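PDB 1RE5: 3-carboxy-cis,cis-muconate cycloisomerase, which belongs to the fumarase/aspartase superfamily of homotetrameric, largely helical enzymes, built around long helices that pack into bundles. Local coordinates for residues Thr260-Gly272 / Ile344-Asn358. Residues are numbered along the deposited sequence; the frame is centred on the assembly and turned at random.
Sequences TEAGEVFEPSAPG and IAEGMEVDAARMRRN
E264 and N358 meet at the buried, tightly bonded end of this contact. The amide nitrogen ND2 of N358 serves two acceptors, both near the amide plane: E264 OE1 at 2.7 Å, in an almost straight bond (171°), and the backbone oxygen A262 O at 3.0 Å. Asparagine suits the place because its other end, OD1, accepts from R354 NE. The carboxylate of E264 is shared as well: OE1 also accepts a hydrogen bond from a water that donates to M355 O as well, and OE2 forms a salt bridge with R151. R354, its chain bent at chi2 (49°), lays its guanidinium under A262 O, which sits 3.1 Å above the centre of that plane, while NH2 reaches T260 O through a weak bond.

From here the chains run as a two-strand antiparallel sheet, 265-266 against 349-350. F266 N donates to E349 O (2.8 Å) and E349 N to F266 O (2.9 Å), and on the side nearer N358, D351 N donates to E264 O. V265 and V350 share one face, where V265 CG1 meets M348 CE and CG2 meets M355 CE, 3.8 Å in each case; beta-branched valine favours the extended backbone, and the flexible methionines fill in around it. D351 N-caps helix 352-359, its OD1 accepting from R354 N. The far end is looser: P268 rests on I344 and G347, but S269-G272 is poorly ordered and S269-P271 is exposed, with E349 reaching out toward it.

The sheet thus ties the segment following helix 231-257 to the link between helices 319-347 and 352-359. With E264 bound by R151, N358 and water, its buried carboxylate is probably stabilised as the anion.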
loop_
_atom_site.group_PDB
_atom_site.type_symbol
_atom_site.label_atom_id
_atom_site.label_comp_id
_atom_site.label_asym_id
_atom_site.label_seq_id
_atom_site.Cartn_x
_atom_site.Cartn_y
_atom_site.Cartn_z
ATOM N N THR D 260 -18.536 23.641 -11.431
ATOM C CA THR D 260 -19.366 24.604 -12.140
ATOM C C THR D 260 -20.820 24.547 -11.695
ATOM O O THR D 260 -21.480 25.586 -11.587
ATOM C CB THR D 260 -19.303 24.383 -13.647
ATOM O OG1 THR D 260 -17.937 24.477 -14.076
ATOM C CG2 THR D 260 -20.144 25.431 -14.367
ATOM N N GLU D 261 -21.331 23.345 -11.441
ATOM C CA GLU D 261 -22.707 23.258 -10.996
ATOM C C GLU D 261 -22.898 23.576 -9.507
ATOM O O GLU D 261 -24.015 23.493 -9.007
ATOM C CB GLU D 261 -23.328 21.895 -11.342
ATOM C CG GLU D 261 -22.376 20.733 -11.372
ATOM C CD GLU D 261 -21.668 20.593 -12.698
ATOM O OE1 GLU D 261 -22.331 20.262 -13.695
ATOM O OE2 GLU D 261 -20.445 20.816 -12.749
ATOM N N ALA D 262 -21.827 23.941 -8.796
ATOM C CA ALA D 262 -21.948 24.311 -7.373
ATOM C C ALA D 262 -21.530 25.771 -7.191
ATOM O O ALA D 262 -22.323 26.596 -6.749
ATOM C CB ALA D 262 -21.090 23.425 -6.512
ATOM N N GLY D 263 -20.280 26.073 -7.541
ATOM C CA GLY D 263 -19.740 27.422 -7.465
ATOM C C GLY D 263 -19.991 28.149 -6.171
ATOM O O GLY D 263 -20.439 29.282 -6.171
ATOM N N GLU D 264 -19.689 27.504 -5.057
ATOM C CA GLU D 264 -19.922 28.120 -3.767
ATOM C C GLU D 264 -18.658 28.656 -3.104
ATOM O O GLU D 264 -18.693 29.698 -2.447
ATOM C CB GLU D 264 -20.613 27.119 -2.849
ATOM C CG GLU D 264 -21.971 26.727 -3.350
ATOM C CD GLU D 264 -22.664 25.759 -2.431
ATOM O OE1 GLU D 264 -23.874 25.506 -2.631
ATOM O OE2 GLU D 264 -21.996 25.248 -1.509
ATOM N N VAL D 265 -17.545 27.952 -3.260
ATOM C CA VAL D 265 -16.295 28.383 -2.659
ATOM C C VAL D 265 -15.246 28.263 -3.736
ATOM O O VAL D 265 -15.326 27.372 -4.572
ATOM C CB VAL D 265 -15.917 27.488 -1.444
ATOM C CG1 VAL D 265 -14.493 27.751 -1.014
ATOM C CG2 VAL D 265 -16.850 27.779 -0.280
ATOM N N PHE D 266 -14.266 29.157 -3.730
ATOM C CA PHE D 266 -13.227 29.123 -4.751
ATOM C C PHE D 266 -11.841 29.361 -4.183
ATOM O O PHE D 266 -11.678 30.068 -3.181
ATOM C CB PHE D 266 -13.468 30.215 -5.795
ATOM C CG PHE D 266 -14.786 30.127 -6.482
ATOM C CD1 PHE D 266 -14.898 29.494 -7.713
ATOM C CD2 PHE D 266 -15.921 30.689 -5.905
ATOM C CE1 PHE D 266 -16.115 29.420 -8.361
ATOM C CE2 PHE D 266 -17.148 30.618 -6.547
ATOM C CZ PHE D 266 -17.240 29.981 -7.782
ATOM N N GLU D 267 -10.843 28.781 -4.843
ATOM C CA GLU D 267 -9.462 28.987 -4.459
ATOM C C GLU D 267 -9.130 30.421 -4.858
ATOM O O GLU D 267 -9.738 30.977 -5.765
ATOM C CB GLU D 267 -8.559 28.043 -5.228
ATOM C CG GLU D 267 -8.424 26.679 -4.635
ATOM C CD GLU D 267 -7.428 25.851 -5.406
ATOM O OE1 GLU D 267 -6.440 26.430 -5.906
ATOM O OE2 GLU D 267 -7.624 24.627 -5.508
ATOM N N PRO D 268 -8.145 31.032 -4.204
ATOM C CA PRO D 268 -7.763 32.407 -4.522
ATOM C C PRO D 268 -7.323 32.593 -5.958
ATOM O O PRO D 268 -7.149 31.629 -6.695
ATOM C CB PRO D 268 -6.599 32.667 -3.577
ATOM C CG PRO D 268 -6.830 31.725 -2.463
ATOM C CD PRO D 268 -7.282 30.485 -3.153
ATOM N N SER D 269 -7.103 33.864 -6.304
ATOM C CA SER D 269 -6.630 34.326 -7.610
ATOM C C SER D 269 -7.749 34.747 -8.561
ATOM O O SER D 269 -7.935 34.135 -9.617
ATOM C CB SER D 269 -5.744 33.261 -8.273
ATOM O OG SER D 269 -4.904 33.828 -9.264
ATOM N N ALA D 270 -8.478 35.802 -8.180
ATOM C CA ALA D 270 -9.589 36.359 -8.975
ATOM C C ALA D 270 -10.796 35.408 -9.030
ATOM O O ALA D 270 -10.771 34.336 -8.412
ATOM C CB ALA D 270 -9.101 36.702 -10.405
ATOM N N PRO D 271 -11.880 35.798 -9.750
ATOM C CA PRO D 271 -13.072 34.938 -9.852
ATOM C C PRO D 271 -12.733 33.480 -10.197
ATOM O O PRO D 271 -12.816 33.066 -11.356
ATOM C CB PRO D 271 -13.891 35.626 -10.942
ATOM C CG PRO D 271 -13.621 37.077 -10.666
ATOM C CD PRO D 271 -12.119 37.099 -10.412
ATOM N N GLY D 272 -12.361 32.710 -9.178
ATOM C CA GLY D 272 -11.985 31.325 -9.387
ATOM C C GLY D 272 -10.469 31.185 -9.371
ATOM O O GLY D 272 -9.870 31.019 -8.306
ATOM N N ILE D 344 -4.941 28.503 0.177
ATOM C CA ILE D 344 -6.373 28.518 -0.049
ATOM C C ILE D 344 -7.158 28.843 1.204
ATOM O O ILE D 344 -8.182 29.496 1.132
ATOM C CB ILE D 344 -6.934 27.183 -0.682
ATOM C CG1 ILE D 344 -7.792 26.455 0.337
ATOM C CG2 ILE D 344 -5.819 26.284 -1.217
ATOM C CD1 ILE D 344 -8.364 25.195 -0.207
ATOM N N ALA D 345 -6.684 28.416 2.360
ATOM C CA ALA D 345 -7.423 28.700 3.583
ATOM C C ALA D 345 -7.581 30.190 3.852
ATOM O O ALA D 345 -8.658 30.658 4.239
ATOM C CB ALA D 345 -6.745 28.040 4.770
ATOM N N GLU D 346 -6.515 30.949 3.645
ATOM C CA GLU D 346 -6.591 32.366 3.937
ATOM C C GLU D 346 -7.141 33.196 2.806
ATOM O O GLU D 346 -7.473 34.361 3.001
ATOM C CB GLU D 346 -5.221 32.897 4.339
ATOM C CG GLU D 346 -4.289 33.147 3.181
ATOM C CD GLU D 346 -2.871 33.379 3.649
ATOM O OE1 GLU D 346 -2.688 34.132 4.636
ATOM O OE2 GLU D 346 -1.945 32.813 3.026
ATOM N N GLY D 347 -7.268 32.611 1.625
ATOM C CA GLY D 347 -7.762 33.397 0.521
ATOM C C GLY D 347 -8.960 32.881 -0.233
ATOM O O GLY D 347 -9.273 33.422 -1.293
ATOM N N MET D 348 -9.666 31.879 0.275
ATOM C CA MET D 348 -10.784 31.404 -0.515
ATOM C C MET D 348 -11.934 32.385 -0.580
ATOM O O MET D 348 -12.190 33.117 0.367
ATOM C CB MET D 348 -11.249 30.004 -0.074
ATOM C CG MET D 348 -11.024 29.672 1.354
ATOM S SD MET D 348 -12.233 30.462 2.337
ATOM C CE MET D 348 -13.513 29.175 2.344
ATOM N N GLU D 349 -12.584 32.398 -1.742
ATOM C CA GLU D 349 -13.715 33.264 -2.051
ATOM C C GLU D 349 -15.027 32.546 -1.826
ATOM O O GLU D 349 -15.229 31.443 -2.343
ATOM C CB GLU D 349 -13.656 33.692 -3.514
ATOM C CG GLU D 349 -12.452 34.538 -3.877
ATOM C CD GLU D 349 -12.348 34.765 -5.366
ATOM O OE1 GLU D 349 -13.332 35.264 -5.963
ATOM O OE2 GLU D 349 -11.286 34.441 -5.938
ATOM N N VAL D 350 -15.932 33.177 -1.087
ATOM C CA VAL D 350 -17.215 32.565 -0.820
ATOM C C VAL D 350 -18.334 33.287 -1.556
ATOM O O VAL D 350 -18.312 34.504 -1.693
ATOM C CB VAL D 350 -17.513 32.563 0.693
ATOM C CG1 VAL D 350 -18.865 31.930 0.958
ATOM C CG2 VAL D 350 -16.417 31.810 1.441
ATOM N N ASP D 351 -19.300 32.521 -2.056
ATOM C CA ASP D 351 -20.461 33.075 -2.747
ATOM C C ASP D 351 -21.698 32.606 -1.965
ATOM O O ASP D 351 -22.345 31.605 -2.310
ATOM C CB ASP D 351 -20.536 32.573 -4.186
ATOM C CG ASP D 351 -21.638 33.271 -4.996
ATOM O OD1 ASP D 351 -22.602 33.810 -4.396
ATOM O OD2 ASP D 351 -21.550 33.270 -6.243
ATOM N N ALA D 352 -22.004 33.340 -0.896
ATOM C CA ALA D 352 -23.138 33.036 -0.028
ATOM C C ALA D 352 -24.464 33.062 -0.758
ATOM O O ALA D 352 -25.375 32.315 -0.416
ATOM C CB ALA D 352 -23.173 34.007 1.132
ATOM N N ALA D 353 -24.571 33.926 -1.763
ATOM C CA ALA D 353 -25.804 34.041 -2.547
ATOM C C ALA D 353 -26.035 32.780 -3.370
ATOM O O ALA D 353 -27.165 32.293 -3.467
ATOM C CB ALA D 353 -25.739 35.256 -3.460
ATOM N N ARG D 354 -24.962 32.260 -3.967
ATOM C CA ARG D 354 -25.042 31.033 -4.760
ATOM C C ARG D 354 -25.371 29.849 -3.836
ATOM O O ARG D 354 -26.104 28.930 -4.229
ATOM C CB ARG D 354 -23.721 30.799 -5.491
ATOM C CG ARG D 354 -23.690 29.550 -6.331
ATOM C CD ARG D 354 -24.912 29.452 -7.216
ATOM N NE ARG D 354 -24.890 28.230 -8.012
ATOM C CZ ARG D 354 -24.026 27.995 -8.992
ATOM N NH1 ARG D 354 -23.105 28.904 -9.309
ATOM N NH2 ARG D 354 -24.080 26.839 -9.650
ATOM N N MET D 355 -24.841 29.879 -2.610
ATOM C CA MET D 355 -25.125 28.823 -1.646
ATOM C C MET D 355 -26.622 28.841 -1.311
ATOM O O MET D 355 -27.239 27.792 -1.148
ATOM C CB MET D 355 -24.329 29.023 -0.361
ATOM C CG MET D 355 -22.839 29.087 -0.524
ATOM S SD MET D 355 -22.104 29.159 1.115
ATOM C CE MET D 355 -20.394 28.750 0.777
ATOM N N ARG D 356 -27.195 30.037 -1.196
ATOM C CA ARG D 356 -28.623 30.191 -0.909
ATOM C C ARG D 356 -29.428 29.606 -2.053
ATOM O O ARG D 356 -30.375 28.849 -1.845
ATOM C CB ARG D 356 -28.992 31.672 -0.773
ATOM C CG ARG D 356 -28.865 32.256 0.626
ATOM C CD ARG D 356 -30.059 31.884 1.506
ATOM N NE ARG D 356 -29.958 32.460 2.855
ATOM C CZ ARG D 356 -30.887 32.328 3.808
ATOM N NH1 ARG D 356 -32.005 31.641 3.566
ATOM N NH2 ARG D 356 -30.696 32.869 5.009
ATOM N N ARG D 357 -29.035 29.982 -3.265
ATOM C CA ARG D 357 -29.703 29.541 -4.480
ATOM C C ARG D 357 -29.667 28.020 -4.595
ATOM O O ARG D 357 -30.684 27.390 -4.890
ATOM C CB ARG D 357 -29.021 30.186 -5.680
ATOM C CG ARG D 357 -29.950 30.623 -6.789
ATOM C CD ARG D 357 -29.159 31.368 -7.865
ATOM N NE ARG D 357 -28.394 32.472 -7.277
ATOM C CZ ARG D 357 -27.149 32.802 -7.626
ATOM N NH1 ARG D 357 -26.510 32.114 -8.574
ATOM N NH2 ARG D 357 -26.531 33.808 -7.005
ATOM N N ASN D 358 -28.498 27.430 -4.350
ATOM C CA ASN D 358 -28.360 25.984 -4.428
ATOM C C ASN D 358 -29.228 25.292 -3.387
ATOM O O ASN D 358 -29.717 24.186 -3.615
ATOM C CB ASN D 358 -26.903 25.571 -4.222
ATOM C CG ASN D 358 -26.000 26.011 -5.354
ATOM O OD1 ASN D 358 -26.458 26.340 -6.449
ATOM N ND2 ASN D 358 -24.702 26.001 -5.101
HETATM O O HOH W 1 -20.970 31.310 -8.025
HETATM O O HOH W 2 -25.572 25.416 -0.585
#